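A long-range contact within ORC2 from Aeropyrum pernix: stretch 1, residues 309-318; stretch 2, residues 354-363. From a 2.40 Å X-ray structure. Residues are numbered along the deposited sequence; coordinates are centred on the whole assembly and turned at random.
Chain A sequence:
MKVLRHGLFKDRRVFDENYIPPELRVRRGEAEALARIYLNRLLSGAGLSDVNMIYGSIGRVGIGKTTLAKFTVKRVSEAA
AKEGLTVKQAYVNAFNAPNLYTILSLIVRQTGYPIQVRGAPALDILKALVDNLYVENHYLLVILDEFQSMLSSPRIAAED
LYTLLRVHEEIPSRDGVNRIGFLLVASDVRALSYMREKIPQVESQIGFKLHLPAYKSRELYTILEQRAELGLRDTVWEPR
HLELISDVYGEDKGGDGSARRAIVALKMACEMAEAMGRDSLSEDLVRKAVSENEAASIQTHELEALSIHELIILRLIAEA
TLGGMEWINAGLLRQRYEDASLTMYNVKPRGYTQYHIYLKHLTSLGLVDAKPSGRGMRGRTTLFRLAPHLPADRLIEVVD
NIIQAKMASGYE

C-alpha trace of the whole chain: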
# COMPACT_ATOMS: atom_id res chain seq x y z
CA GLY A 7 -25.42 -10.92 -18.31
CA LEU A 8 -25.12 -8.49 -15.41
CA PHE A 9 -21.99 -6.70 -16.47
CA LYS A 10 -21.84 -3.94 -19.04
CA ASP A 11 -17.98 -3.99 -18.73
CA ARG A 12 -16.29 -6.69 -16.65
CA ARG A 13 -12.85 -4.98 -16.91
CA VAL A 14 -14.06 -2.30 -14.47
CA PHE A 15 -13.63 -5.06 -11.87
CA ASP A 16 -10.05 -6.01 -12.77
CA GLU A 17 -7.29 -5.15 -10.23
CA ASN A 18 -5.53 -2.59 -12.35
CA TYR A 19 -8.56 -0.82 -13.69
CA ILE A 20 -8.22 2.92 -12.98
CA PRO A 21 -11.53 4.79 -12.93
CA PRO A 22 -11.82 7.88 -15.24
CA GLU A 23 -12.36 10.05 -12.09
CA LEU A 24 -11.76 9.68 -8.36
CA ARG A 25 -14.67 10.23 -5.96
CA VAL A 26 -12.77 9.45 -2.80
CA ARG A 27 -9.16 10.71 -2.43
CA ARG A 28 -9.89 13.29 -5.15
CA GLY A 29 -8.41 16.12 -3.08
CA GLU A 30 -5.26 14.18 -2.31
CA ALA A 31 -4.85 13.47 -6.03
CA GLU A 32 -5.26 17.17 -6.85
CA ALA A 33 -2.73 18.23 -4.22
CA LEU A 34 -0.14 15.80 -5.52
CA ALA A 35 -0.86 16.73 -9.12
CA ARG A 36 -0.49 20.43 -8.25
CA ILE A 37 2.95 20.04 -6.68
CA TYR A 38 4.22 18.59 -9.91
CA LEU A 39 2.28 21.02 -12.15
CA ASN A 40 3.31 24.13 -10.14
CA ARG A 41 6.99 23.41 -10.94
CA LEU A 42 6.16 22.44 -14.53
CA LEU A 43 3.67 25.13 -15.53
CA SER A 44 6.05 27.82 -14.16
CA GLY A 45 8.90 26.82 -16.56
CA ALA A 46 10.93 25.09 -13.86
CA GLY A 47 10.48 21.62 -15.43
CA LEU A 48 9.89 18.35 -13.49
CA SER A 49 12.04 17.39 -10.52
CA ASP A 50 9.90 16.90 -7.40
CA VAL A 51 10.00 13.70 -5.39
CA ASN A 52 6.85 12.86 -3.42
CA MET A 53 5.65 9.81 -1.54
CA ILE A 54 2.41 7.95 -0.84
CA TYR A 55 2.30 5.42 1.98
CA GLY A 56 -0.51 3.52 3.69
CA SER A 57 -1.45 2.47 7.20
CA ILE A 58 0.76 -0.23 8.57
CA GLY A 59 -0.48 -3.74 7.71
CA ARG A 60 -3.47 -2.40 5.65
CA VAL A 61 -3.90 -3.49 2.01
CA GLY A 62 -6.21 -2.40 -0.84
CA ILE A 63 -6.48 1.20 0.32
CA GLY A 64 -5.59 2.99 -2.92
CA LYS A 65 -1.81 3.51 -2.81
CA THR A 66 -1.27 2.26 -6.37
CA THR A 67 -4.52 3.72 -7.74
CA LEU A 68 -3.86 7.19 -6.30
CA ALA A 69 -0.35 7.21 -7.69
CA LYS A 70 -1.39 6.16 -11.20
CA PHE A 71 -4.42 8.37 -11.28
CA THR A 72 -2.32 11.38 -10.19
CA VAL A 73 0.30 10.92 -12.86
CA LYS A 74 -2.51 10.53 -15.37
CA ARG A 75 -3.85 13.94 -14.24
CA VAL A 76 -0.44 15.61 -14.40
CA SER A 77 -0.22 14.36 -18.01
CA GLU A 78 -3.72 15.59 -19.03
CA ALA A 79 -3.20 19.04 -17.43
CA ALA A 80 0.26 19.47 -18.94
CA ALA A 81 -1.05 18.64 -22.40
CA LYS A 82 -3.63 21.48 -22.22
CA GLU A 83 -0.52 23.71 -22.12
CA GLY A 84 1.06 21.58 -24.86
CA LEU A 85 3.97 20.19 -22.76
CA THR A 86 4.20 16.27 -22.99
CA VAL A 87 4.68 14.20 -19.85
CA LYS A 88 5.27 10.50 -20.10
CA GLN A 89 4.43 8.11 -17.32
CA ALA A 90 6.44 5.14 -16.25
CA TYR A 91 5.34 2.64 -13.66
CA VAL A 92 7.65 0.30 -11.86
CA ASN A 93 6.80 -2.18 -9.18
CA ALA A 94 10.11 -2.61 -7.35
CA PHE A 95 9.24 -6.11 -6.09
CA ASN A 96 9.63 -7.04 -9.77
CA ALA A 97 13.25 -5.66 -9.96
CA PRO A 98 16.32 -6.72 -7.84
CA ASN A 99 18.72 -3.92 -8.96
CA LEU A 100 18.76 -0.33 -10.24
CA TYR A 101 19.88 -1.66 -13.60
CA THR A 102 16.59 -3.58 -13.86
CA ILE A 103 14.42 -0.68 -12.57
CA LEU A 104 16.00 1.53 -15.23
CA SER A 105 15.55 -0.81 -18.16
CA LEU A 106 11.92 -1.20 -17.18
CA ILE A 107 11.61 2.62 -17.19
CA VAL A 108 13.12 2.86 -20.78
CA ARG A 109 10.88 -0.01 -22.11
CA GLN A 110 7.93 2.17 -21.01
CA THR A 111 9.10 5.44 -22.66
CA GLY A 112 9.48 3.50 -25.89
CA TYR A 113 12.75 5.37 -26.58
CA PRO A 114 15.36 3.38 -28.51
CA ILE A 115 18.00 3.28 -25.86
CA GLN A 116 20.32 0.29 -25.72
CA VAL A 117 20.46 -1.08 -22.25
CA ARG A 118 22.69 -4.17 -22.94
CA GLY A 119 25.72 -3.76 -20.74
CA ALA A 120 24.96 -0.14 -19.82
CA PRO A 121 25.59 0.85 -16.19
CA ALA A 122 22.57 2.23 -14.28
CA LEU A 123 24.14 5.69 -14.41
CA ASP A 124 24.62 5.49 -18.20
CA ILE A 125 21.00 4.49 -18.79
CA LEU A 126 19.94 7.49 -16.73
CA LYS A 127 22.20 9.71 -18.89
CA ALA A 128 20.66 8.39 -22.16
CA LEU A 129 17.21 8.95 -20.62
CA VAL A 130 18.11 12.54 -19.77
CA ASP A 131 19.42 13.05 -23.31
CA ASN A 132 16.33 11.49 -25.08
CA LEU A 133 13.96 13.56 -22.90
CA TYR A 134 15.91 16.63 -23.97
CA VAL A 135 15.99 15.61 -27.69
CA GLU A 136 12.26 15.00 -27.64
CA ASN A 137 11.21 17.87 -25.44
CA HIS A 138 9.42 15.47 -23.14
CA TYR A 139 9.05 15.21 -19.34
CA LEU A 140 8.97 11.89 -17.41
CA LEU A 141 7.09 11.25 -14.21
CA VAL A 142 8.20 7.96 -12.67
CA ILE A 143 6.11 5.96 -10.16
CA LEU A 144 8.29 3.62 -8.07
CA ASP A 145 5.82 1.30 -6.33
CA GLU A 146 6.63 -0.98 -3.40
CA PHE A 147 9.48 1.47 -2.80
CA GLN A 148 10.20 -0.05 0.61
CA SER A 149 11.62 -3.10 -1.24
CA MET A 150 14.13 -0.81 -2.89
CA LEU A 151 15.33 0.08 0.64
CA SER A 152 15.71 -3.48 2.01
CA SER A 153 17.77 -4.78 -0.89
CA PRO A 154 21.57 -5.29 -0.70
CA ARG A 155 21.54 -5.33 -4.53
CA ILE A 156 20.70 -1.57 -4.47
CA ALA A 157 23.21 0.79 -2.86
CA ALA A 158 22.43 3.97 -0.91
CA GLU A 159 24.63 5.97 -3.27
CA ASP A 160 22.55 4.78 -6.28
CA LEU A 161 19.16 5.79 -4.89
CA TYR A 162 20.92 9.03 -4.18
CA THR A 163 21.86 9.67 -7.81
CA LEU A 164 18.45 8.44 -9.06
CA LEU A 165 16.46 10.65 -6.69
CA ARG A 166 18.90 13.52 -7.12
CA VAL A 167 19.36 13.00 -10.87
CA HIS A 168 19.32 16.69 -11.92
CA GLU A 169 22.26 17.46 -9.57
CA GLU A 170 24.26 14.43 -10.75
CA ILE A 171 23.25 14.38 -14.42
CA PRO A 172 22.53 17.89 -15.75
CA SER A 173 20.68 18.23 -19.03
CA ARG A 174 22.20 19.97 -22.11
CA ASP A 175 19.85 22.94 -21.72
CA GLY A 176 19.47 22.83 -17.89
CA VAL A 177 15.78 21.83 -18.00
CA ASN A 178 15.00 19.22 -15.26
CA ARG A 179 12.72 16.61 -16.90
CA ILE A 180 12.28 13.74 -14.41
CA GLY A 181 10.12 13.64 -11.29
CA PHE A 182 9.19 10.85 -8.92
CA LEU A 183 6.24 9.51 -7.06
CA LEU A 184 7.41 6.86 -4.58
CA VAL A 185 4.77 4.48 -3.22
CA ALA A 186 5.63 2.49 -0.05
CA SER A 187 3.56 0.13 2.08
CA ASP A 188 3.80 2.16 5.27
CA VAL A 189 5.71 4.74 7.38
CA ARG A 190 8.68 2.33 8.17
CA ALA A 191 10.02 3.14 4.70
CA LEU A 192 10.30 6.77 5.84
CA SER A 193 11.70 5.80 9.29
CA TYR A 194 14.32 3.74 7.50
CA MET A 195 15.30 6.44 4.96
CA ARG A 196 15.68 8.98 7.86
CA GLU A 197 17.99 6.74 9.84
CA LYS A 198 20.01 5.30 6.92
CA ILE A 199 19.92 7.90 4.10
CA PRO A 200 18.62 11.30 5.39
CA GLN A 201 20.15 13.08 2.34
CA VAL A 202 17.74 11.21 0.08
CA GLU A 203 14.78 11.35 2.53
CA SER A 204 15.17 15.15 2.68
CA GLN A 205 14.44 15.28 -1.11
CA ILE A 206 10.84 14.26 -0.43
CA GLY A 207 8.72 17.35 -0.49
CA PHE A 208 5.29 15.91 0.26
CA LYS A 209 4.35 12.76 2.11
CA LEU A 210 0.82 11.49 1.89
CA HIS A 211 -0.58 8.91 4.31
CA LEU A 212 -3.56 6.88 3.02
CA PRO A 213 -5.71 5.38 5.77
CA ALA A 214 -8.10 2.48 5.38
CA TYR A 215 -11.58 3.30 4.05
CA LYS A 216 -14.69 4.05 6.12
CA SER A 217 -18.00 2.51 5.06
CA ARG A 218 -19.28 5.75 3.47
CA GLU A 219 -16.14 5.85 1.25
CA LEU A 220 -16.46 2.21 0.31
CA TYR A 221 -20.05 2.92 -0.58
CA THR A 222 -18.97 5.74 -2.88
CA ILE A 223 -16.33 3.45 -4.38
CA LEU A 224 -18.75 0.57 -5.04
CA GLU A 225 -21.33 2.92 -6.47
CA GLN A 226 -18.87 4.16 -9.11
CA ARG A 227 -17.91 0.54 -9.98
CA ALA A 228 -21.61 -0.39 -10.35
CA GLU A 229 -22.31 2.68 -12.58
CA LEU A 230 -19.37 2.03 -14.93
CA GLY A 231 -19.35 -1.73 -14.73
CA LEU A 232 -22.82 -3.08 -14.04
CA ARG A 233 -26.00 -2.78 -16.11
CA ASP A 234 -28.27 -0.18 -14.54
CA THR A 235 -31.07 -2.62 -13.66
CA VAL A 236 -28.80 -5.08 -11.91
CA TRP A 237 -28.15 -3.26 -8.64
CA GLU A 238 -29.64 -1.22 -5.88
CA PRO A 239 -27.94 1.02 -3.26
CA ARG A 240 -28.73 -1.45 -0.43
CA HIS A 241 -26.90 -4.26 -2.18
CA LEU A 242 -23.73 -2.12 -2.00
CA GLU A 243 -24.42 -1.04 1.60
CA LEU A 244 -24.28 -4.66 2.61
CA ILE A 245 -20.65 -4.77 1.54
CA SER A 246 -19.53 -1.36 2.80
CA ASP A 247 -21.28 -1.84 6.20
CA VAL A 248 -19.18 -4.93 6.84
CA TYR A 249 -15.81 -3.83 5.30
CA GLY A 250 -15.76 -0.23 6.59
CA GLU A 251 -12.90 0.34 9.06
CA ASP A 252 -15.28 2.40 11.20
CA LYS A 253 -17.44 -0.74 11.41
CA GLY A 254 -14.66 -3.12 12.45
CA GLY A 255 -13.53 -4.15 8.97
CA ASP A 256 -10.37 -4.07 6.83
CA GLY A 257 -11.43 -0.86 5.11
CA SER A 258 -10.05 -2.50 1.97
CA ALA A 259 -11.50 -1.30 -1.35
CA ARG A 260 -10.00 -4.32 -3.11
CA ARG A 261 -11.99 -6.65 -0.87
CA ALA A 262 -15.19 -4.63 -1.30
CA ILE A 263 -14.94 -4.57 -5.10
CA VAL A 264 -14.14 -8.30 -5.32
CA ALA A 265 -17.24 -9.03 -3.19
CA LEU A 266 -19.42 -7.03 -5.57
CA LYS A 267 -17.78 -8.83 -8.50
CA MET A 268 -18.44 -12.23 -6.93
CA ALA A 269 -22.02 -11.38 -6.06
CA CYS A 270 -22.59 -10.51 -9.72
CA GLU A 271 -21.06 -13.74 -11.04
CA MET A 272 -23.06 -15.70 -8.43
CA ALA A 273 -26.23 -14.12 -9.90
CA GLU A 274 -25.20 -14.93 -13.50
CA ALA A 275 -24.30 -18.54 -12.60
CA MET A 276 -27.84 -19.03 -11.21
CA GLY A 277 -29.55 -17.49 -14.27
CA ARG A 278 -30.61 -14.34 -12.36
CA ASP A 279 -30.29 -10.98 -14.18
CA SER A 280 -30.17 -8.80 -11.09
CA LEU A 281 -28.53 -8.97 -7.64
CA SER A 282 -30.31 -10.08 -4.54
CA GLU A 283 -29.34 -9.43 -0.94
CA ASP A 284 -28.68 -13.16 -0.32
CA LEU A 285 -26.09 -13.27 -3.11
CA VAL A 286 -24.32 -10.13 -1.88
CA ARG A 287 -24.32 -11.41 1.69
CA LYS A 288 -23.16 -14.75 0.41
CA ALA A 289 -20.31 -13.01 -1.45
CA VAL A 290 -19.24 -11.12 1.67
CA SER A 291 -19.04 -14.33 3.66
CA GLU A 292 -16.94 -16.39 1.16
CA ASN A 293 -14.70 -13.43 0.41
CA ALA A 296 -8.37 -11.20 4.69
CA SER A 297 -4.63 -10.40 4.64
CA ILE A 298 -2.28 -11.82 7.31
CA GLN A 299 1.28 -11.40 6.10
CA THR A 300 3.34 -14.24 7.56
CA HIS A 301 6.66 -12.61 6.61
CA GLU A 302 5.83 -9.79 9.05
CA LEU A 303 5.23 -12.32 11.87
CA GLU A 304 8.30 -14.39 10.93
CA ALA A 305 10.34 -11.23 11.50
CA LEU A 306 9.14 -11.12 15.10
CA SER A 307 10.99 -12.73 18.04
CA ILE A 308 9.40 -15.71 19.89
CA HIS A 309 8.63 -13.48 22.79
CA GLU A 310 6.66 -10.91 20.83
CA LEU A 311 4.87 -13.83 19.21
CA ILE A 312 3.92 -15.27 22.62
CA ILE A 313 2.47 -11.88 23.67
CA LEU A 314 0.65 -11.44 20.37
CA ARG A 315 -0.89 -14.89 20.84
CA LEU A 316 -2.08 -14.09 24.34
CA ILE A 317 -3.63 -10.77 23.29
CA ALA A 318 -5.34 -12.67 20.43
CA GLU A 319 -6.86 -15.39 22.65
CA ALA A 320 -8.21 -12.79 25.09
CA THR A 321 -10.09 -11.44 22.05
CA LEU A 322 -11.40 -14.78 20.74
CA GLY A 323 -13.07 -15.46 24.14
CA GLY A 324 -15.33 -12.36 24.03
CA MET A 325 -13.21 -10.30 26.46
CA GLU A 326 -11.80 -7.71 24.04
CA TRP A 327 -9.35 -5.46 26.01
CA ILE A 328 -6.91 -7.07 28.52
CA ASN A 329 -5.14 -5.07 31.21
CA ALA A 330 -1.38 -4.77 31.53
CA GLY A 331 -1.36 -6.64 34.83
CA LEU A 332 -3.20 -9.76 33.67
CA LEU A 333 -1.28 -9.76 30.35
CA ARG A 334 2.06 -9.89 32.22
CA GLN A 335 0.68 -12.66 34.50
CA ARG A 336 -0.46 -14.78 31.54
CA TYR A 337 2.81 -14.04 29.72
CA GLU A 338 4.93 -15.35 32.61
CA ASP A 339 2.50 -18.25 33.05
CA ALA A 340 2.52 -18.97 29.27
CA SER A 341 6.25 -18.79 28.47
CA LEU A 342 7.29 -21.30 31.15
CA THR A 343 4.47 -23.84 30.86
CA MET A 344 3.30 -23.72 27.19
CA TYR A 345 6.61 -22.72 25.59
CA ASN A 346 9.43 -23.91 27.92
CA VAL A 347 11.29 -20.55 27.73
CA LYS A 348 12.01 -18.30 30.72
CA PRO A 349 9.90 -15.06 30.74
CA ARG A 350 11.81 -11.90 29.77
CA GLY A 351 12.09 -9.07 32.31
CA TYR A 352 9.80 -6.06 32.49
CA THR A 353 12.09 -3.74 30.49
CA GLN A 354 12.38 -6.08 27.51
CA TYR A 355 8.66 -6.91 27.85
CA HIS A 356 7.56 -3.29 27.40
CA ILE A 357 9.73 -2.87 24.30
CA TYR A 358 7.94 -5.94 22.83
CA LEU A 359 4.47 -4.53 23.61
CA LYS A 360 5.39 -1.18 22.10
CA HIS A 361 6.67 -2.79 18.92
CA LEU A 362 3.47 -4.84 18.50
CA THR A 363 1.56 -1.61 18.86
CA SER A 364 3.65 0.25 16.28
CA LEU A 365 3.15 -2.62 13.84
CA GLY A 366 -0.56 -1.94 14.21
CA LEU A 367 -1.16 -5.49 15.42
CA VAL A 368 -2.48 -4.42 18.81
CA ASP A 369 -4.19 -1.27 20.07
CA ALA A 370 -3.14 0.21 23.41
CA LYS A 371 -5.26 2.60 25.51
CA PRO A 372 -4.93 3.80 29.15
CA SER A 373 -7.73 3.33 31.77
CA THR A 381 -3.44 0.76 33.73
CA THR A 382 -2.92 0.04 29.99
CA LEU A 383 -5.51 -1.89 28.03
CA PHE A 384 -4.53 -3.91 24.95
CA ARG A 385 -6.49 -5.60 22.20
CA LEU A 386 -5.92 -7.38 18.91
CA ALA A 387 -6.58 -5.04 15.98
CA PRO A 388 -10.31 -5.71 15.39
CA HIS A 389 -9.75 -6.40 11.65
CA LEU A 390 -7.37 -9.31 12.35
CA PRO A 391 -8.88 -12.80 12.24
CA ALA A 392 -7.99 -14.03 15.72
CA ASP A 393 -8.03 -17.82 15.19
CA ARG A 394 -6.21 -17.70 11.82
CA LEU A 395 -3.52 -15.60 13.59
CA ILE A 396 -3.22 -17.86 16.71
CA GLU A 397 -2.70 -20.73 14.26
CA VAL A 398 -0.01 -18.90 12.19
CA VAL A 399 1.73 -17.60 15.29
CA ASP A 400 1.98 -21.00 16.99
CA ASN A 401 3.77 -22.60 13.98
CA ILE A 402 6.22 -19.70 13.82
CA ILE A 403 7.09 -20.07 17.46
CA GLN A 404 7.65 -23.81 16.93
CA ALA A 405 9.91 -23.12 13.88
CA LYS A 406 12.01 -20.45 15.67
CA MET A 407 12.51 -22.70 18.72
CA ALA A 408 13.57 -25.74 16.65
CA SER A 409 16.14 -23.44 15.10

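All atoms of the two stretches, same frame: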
# COMPACT_ATOMS: atom_id res chain seq x y z
N HIS A 309 9.20 -14.08 21.62
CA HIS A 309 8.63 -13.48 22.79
C HIS A 309 7.54 -12.49 22.48
O HIS A 309 6.51 -12.50 23.14
CB HIS A 309 9.74 -12.97 23.70
CG HIS A 309 10.27 -14.06 24.58
ND1 HIS A 309 9.71 -14.35 25.81
CD2 HIS A 309 11.22 -15.00 24.37
CE1 HIS A 309 10.32 -15.39 26.34
NE2 HIS A 309 11.25 -15.80 25.49
N GLU A 310 7.74 -11.71 21.42
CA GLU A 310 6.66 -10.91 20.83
C GLU A 310 5.52 -11.79 20.38
O GLU A 310 4.37 -11.47 20.62
CB GLU A 310 7.14 -10.07 19.66
CG GLU A 310 8.63 -9.77 19.69
CD GLU A 310 8.98 -8.44 19.07
OE1 GLU A 310 10.02 -8.39 18.41
OE2 GLU A 310 8.23 -7.46 19.25
N LEU A 311 5.85 -12.90 19.75
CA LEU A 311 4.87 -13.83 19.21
C LEU A 311 4.01 -14.46 20.32
O LEU A 311 2.80 -14.65 20.17
CB LEU A 311 5.62 -14.92 18.41
CG LEU A 311 5.80 -14.96 16.89
CD1 LEU A 311 5.44 -13.68 16.19
CD2 LEU A 311 7.23 -15.40 16.50
N ILE A 312 4.65 -14.80 21.45
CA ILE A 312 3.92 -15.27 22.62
C ILE A 312 2.90 -14.23 23.16
O ILE A 312 1.78 -14.57 23.52
CB ILE A 312 4.90 -15.78 23.74
CG1 ILE A 312 5.56 -17.07 23.32
CG2 ILE A 312 4.17 -16.06 25.03
CD1 ILE A 312 6.99 -17.16 23.79
N ILE A 313 3.30 -12.98 23.20
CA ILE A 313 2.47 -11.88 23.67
C ILE A 313 1.33 -11.58 22.70
O ILE A 313 0.15 -11.40 23.12
CB ILE A 313 3.31 -10.64 23.93
CG1 ILE A 313 4.41 -10.97 24.96
CG2 ILE A 313 2.41 -9.50 24.40
CD1 ILE A 313 5.62 -9.95 25.01
N LEU A 314 1.67 -11.56 21.41
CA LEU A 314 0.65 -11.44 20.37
C LEU A 314 -0.44 -12.53 20.50
O LEU A 314 -1.64 -12.25 20.45
CB LEU A 314 1.27 -11.43 18.97
CG LEU A 314 0.30 -11.16 17.80
CD1 LEU A 314 -0.48 -9.88 18.05
CD2 LEU A 314 1.05 -11.05 16.44
N ARG A 315 0.01 -13.77 20.66
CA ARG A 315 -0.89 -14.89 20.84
C ARG A 315 -1.84 -14.68 22.02
O ARG A 315 -3.04 -14.89 21.90
CB ARG A 315 -0.10 -16.19 21.02
CG ARG A 315 -0.95 -17.41 20.75
CD ARG A 315 -0.82 -18.49 21.77
NE ARG A 315 -1.20 -19.79 21.22
CZ ARG A 315 -2.33 -20.44 21.51
NH1 ARG A 315 -2.57 -21.62 20.97
NH2 ARG A 315 -3.23 -19.92 22.35
N LEU A 316 -1.29 -14.23 23.13
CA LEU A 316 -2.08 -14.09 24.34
C LEU A 316 -3.13 -12.99 24.19
O LEU A 316 -4.28 -13.16 24.60
CB LEU A 316 -1.17 -13.82 25.54
CG LEU A 316 -0.31 -14.96 26.07
CD1 LEU A 316 0.79 -14.35 26.89
CD2 LEU A 316 -1.11 -15.99 26.90
N ILE A 317 -2.72 -11.87 23.58
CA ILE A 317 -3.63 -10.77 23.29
C ILE A 317 -4.72 -11.27 22.34
O ILE A 317 -5.87 -10.94 22.52
CB ILE A 317 -2.85 -9.59 22.72
CG1 ILE A 317 -2.01 -8.95 23.83
CG2 ILE A 317 -3.79 -8.58 22.05
CD1 ILE A 317 -1.27 -7.64 23.46
N ALA A 318 -4.35 -12.07 21.35
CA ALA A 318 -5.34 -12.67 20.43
C ALA A 318 -6.34 -13.58 21.13
O ALA A 318 -7.52 -13.41 20.96
CB ALA A 318 -4.66 -13.42 19.30
N GLN A 354 12.46 -5.48 28.81
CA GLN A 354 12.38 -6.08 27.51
C GLN A 354 10.93 -6.29 27.09
O GLN A 354 10.57 -6.04 25.96
CB GLN A 354 13.21 -7.37 27.44
CG GLN A 354 13.36 -7.94 26.03
CD GLN A 354 14.26 -7.09 25.12
OE1 GLN A 354 15.47 -7.30 25.10
NE2 GLN A 354 13.67 -6.15 24.38
N TYR A 355 10.09 -6.66 28.05
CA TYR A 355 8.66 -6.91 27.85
C TYR A 355 7.91 -5.74 27.25
O TYR A 355 7.07 -5.94 26.36
CB TYR A 355 8.03 -7.27 29.20
CG TYR A 355 6.52 -7.42 29.20
CD1 TYR A 355 5.91 -8.50 28.57
CD2 TYR A 355 5.71 -6.51 29.87
CE1 TYR A 355 4.53 -8.67 28.59
CE2 TYR A 355 4.33 -6.68 29.90
CZ TYR A 355 3.76 -7.77 29.24
OH TYR A 355 2.39 -7.97 29.22
N HIS A 356 8.18 -4.55 27.78
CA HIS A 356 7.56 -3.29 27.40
C HIS A 356 7.98 -2.83 26.02
O HIS A 356 7.20 -2.21 25.33
CB HIS A 356 7.90 -2.19 28.43
CG HIS A 356 7.27 -2.42 29.78
ND1 HIS A 356 7.67 -1.75 30.92
CD2 HIS A 356 6.26 -3.25 30.16
CE1 HIS A 356 6.94 -2.15 31.94
NE2 HIS A 356 6.08 -3.06 31.51
N ILE A 357 9.23 -3.11 25.65
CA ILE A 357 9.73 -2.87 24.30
C ILE A 357 8.92 -3.72 23.30
O ILE A 357 8.41 -3.21 22.30
CB ILE A 357 11.27 -3.14 24.27
CG1 ILE A 357 12.04 -1.88 24.70
CG2 ILE A 357 11.75 -3.56 22.89
CD1 ILE A 357 13.30 -2.16 25.59
N TYR A 358 8.77 -5.01 23.60
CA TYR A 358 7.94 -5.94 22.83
C TYR A 358 6.50 -5.49 22.62
O TYR A 358 6.00 -5.58 21.49
CB TYR A 358 7.95 -7.30 23.49
CG TYR A 358 9.25 -8.05 23.32
CD1 TYR A 358 9.69 -8.96 24.29
CD2 TYR A 358 10.03 -7.85 22.19
CE1 TYR A 358 10.89 -9.68 24.12
CE2 TYR A 358 11.22 -8.54 22.01
CZ TYR A 358 11.64 -9.45 22.97
OH TYR A 358 12.82 -10.12 22.75
N LEU A 359 5.84 -5.00 23.69
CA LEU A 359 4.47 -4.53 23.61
C LEU A 359 4.34 -3.30 22.72
O LEU A 359 3.43 -3.20 21.89
CB LEU A 359 3.89 -4.20 24.98
CG LEU A 359 3.08 -5.30 25.65
CD1 LEU A 359 2.91 -5.00 27.10
CD2 LEU A 359 1.74 -5.51 24.98
N LYS A 360 5.26 -2.36 22.95
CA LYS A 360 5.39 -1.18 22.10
C LYS A 360 5.51 -1.53 20.62
O LYS A 360 4.74 -1.03 19.82
CB LYS A 360 6.59 -0.32 22.51
CG LYS A 360 6.28 1.15 22.33
CD LYS A 360 5.18 1.65 23.31
CE LYS A 360 5.33 3.18 23.58
NZ LYS A 360 6.41 3.76 22.70
N HIS A 361 6.45 -2.40 20.29
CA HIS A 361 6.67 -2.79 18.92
C HIS A 361 5.43 -3.39 18.26
O HIS A 361 5.14 -3.06 17.11
CB HIS A 361 7.83 -3.76 18.82
CG HIS A 361 8.28 -3.97 17.42
ND1 HIS A 361 8.40 -5.22 16.86
CD2 HIS A 361 8.59 -3.08 16.45
CE1 HIS A 361 8.77 -5.09 15.60
NE2 HIS A 361 8.90 -3.81 15.33
N LEU A 362 4.72 -4.26 18.98
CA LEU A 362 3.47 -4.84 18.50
C LEU A 362 2.51 -3.73 18.19
O LEU A 362 1.82 -3.78 17.17
CB LEU A 362 2.81 -5.82 19.52
CG LEU A 362 3.48 -7.20 19.73
CD1 LEU A 362 2.96 -7.98 20.95
CD2 LEU A 362 3.51 -8.09 18.48
N THR A 363 2.46 -2.72 19.05
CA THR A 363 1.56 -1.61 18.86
C THR A 363 1.91 -0.82 17.59
O THR A 363 1.03 -0.50 16.78
CB THR A 363 1.57 -0.68 20.11
OG1 THR A 363 0.79 -1.30 21.13
CG2 THR A 363 0.85 0.62 19.82

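At the centre of this contact between two helices lies Ile-313, whose side chain fits as a knob into a hole formed by Tyr-355, Tyr-358, Leu-359 and Leu-362. These four residues are spaced so that they form a diamond on one side of the second helix, and the CA-to-CB bond of Ile-313 points toward it. The β-branched side chain suits the socket because it extends in two directions. With chi1 in m and chi2 in t, its longer arm brings CD1 to 3.9 Å from CD1 of Tyr-355 and 3.8 Å from CB of Tyr-358, while its CG2 lies 3.8 Å from CD1 of Leu-362 and 4.1 Å from CD2 of Leu-359. All are van der Waals distances, and every residue of the cluster is buried.

One turn further along the first helix, Ile-317 continues the apolar stripe: its CD1 packs 4.0 Å from CD2 of Leu-359. The CA-to-CB bond of Leu-359 points away from the first helix, but the flexible leucine chain brings its end back to the contact. The CA-to-CB bond of Leu-362, by contrast, points toward the first helix. Its CD1 approaches the backbone there, 3.8 Å from O of Glu-310 and 3.8 Å from N of Leu-314. N of Leu-314 already donates a hydrogen bond to O of Glu-310 at 2.8 Å, so an apolar methyl can rest there without leaving a polar group unsatisfied. The other methyl, CD2 of Leu-362, lies 4.1 Å from CB of Leu-314.

The helix axes approach to 9.6 Å and their directions differ by 64°; the two stretches bury 502 Å² between them. The backbones come nearest where CA of Glu-310 lies 5.5 Å from CA of Tyr-358. Here the broad tyrosine ring fills the space beside the first turn of stretch 1: N of Glu-310 lies over one face, and CB of His-309 is 3.5 Å from CE1 of Tyr-358. The imidazole of His-309 leads away from the contact, and its ND1 is hydrogen-bonded elsewhere in the structure.

Glu-310 carries the contact to its polar edge. Although its CA-to-CB bond points sideways, the long side chain reaches along the tyrosine, with CD 3.3 Å from CD2 of Tyr-358, and delivers its carboxylate to His-361. There ND1 of His-361 donates a hydrogen bond to OE2 of Glu-310 at 3.3 Å, with the acceptor near the plane of the imidazole ring. Partly exposed, His-361 suits this border, pairing the carboxylate with a donor.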